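PDB 2QYB: membrane protein, putative, which is of uncertain function, though the full-length protein, a sodium:solute symporter family member, may have transport and phosphatase activities, this piece being its GAF domain. Local coordinates for residues Leu18-Ile21 against Met22-Leu26. Residues are numbered along the deposited sequence; the frame is centred on the assembly and turned at random.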
loop_
_atom_site.group_PDB
_atom_site.type_symbol
_atom_site.label_atom_id
_atom_site.label_comp_id
_atom_site.label_asym_id
_atom_site.label_seq_id
_atom_site.Cartn_x
_atom_site.Cartn_y
_atom_site.Cartn_z
ATOM N N LEU A 18 10.515 2.994 2.900
ATOM C CA LEU A 18 9.773 4.088 3.451
ATOM C C LEU A 18 8.272 3.834 3.370
ATOM O O LEU A 18 7.570 4.043 4.333
ATOM C CB LEU A 18 10.144 5.394 2.744
ATOM C CG LEU A 18 9.282 6.619 3.089
ATOM C CD1 LEU A 18 9.370 6.988 4.594
ATOM C CD2 LEU A 18 9.672 7.759 2.118
ATOM N N GLN A 19 7.810 3.360 2.215
ATOM C CA GLN A 19 6.397 3.005 2.006
ATOM C C GLN A 19 5.793 2.072 3.065
ATOM O O GLN A 19 4.679 2.292 3.545
ATOM C CB GLN A 19 6.265 2.351 0.647
ATOM C CG GLN A 19 4.855 2.156 0.194
ATOM C CD GLN A 19 4.120 3.487 -0.093
ATOM O OE1 GLN A 19 4.518 4.262 -0.987
ATOM N NE2 GLN A 19 3.033 3.741 0.668
ATOM N N ILE A 20 6.526 1.017 3.378
ATOM C CA ILE A 20 6.128 -0.019 4.323
ATOM C C ILE A 20 6.087 0.544 5.735
ATOM O O ILE A 20 5.175 0.236 6.504
ATOM C CB ILE A 20 7.133 -1.219 4.292
ATOM C CG1 ILE A 20 7.080 -1.937 2.925
ATOM C CG2 ILE A 20 6.836 -2.196 5.447
ATOM C CD1 ILE A 20 8.340 -2.782 2.557
ATOM N N ILE A 21 7.079 1.368 6.072
ATOM C CA ILE A 21 7.065 2.080 7.321
ATOM C C ILE A 21 5.750 2.888 7.427
ATOM O O ILE A 21 5.009 2.745 8.424
ATOM C CB ILE A 21 8.333 2.974 7.462
ATOM C CG1 ILE A 21 9.566 2.146 7.853
ATOM C CG2 ILE A 21 8.171 4.043 8.540
ATOM C CD1 ILE A 21 10.869 2.926 7.709
HETATM N N MSE A 22 5.434 3.698 6.399
HETATM C CA MSE A 22 4.231 4.566 6.441
HETATM C C MSE A 22 2.979 3.750 6.538
HETATM O O MSE A 22 2.160 3.972 7.404
HETATM C CB MSE A 22 4.106 5.459 5.223
HETATM C CG MSE A 22 5.250 6.399 5.062
HETATM SE SE MSE A 22 5.054 7.778 3.618
HETATM C CE MSE A 22 5.033 6.660 1.970
ATOM N N ASP A 23 2.822 2.804 5.629
ATOM C CA ASP A 23 1.642 1.937 5.651
ATOM C C ASP A 23 1.433 1.230 6.995
ATOM O O ASP A 23 0.310 1.103 7.432
ATOM C CB ASP A 23 1.728 0.891 4.513
ATOM C CG ASP A 23 1.387 1.485 3.106
ATOM O OD1 ASP A 23 1.292 2.709 2.907
ATOM O OD2 ASP A 23 1.211 0.702 2.180
ATOM N N ASP A 24 2.510 0.714 7.599
ATOM C CA ASP A 24 2.406 -0.022 8.883
ATOM C C ASP A 24 1.980 0.928 9.969
ATOM O O ASP A 24 1.176 0.601 10.818
ATOM C CB ASP A 24 3.743 -0.682 9.314
ATOM C CG ASP A 24 4.126 -1.880 8.471
ATOM O OD1 ASP A 24 3.283 -2.336 7.650
ATOM O OD2 ASP A 24 5.290 -2.364 8.625
ATOM N N LEU A 25 2.531 2.129 9.955
ATOM C CA LEU A 25 2.167 3.097 10.990
ATOM C C LEU A 25 0.707 3.474 10.931
ATOM O O LEU A 25 0.048 3.476 11.933
ATOM C CB LEU A 25 3.101 4.325 10.968
ATOM C CG LEU A 25 4.483 4.018 11.630
ATOM C CD1 LEU A 25 5.563 5.057 11.313
ATOM C CD2 LEU A 25 4.377 3.826 13.148
ATOM N N LEU A 26 0.183 3.756 9.749
ATOM C CA LEU A 26 -1.259 4.066 9.619
ATOM C C LEU A 26 -2.143 2.866 10.027
ATOM O O LEU A 26 -3.115 3.039 10.724
ATOM C CB LEU A 26 -1.625 4.477 8.205
ATOM C CG LEU A 26 -0.966 5.686 7.551
ATOM C CD1 LEU A 26 -1.574 5.984 6.084
ATOM C CD2 LEU A 26 -1.024 6.908 8.469
#
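Q19 and D23 meet one turn apart on helix 10-32, the Q19 chain bending at chi2 to bring its amide across D23, and make the one polar side-chain bond between 18-21 and 22-26: Q19 NE2 to D23 OD1, 3.0 Å, moderately bent at 144°. The carboxylate oxygen lies in the amide plane of Q19, yet the donor comes at D23 from above its carboxylate plane, the two planes being 64° apart. The stronger partners of both are on strand 49-56: NE2 donates to R52 O, and OD1 is hydrogen-bonded to S53 OG. Replacing D23 with an alanine would probably leave S53 OG without this partner and Q19 NE2 with one acceptor fewer, its amide freer to turn.

The backbone is regular alpha-helix, four i to i+4 bonds running from M22 N to L18 O, 3.0 Å, through L25 N to I21 O.

At the same spacing, L18 CD1 meets M22 CG at 4.2 Å and, nearer the surface, I21 CG2 touches L25 CD1 at 3.9 Å, the two running alongside; L25 also packs on L148. Three residues from Q19, selenomethionine M22 bends at chi3 (-66°), carrying CE back to the amide, 3.8 Å from Q19 OE1; it also packs on I40 and L152, and on L16 of the second subunit.

Q19 and D23, each also bonded to strand 49-56, thus join the helix to that outermost strand of the sheet within this chain.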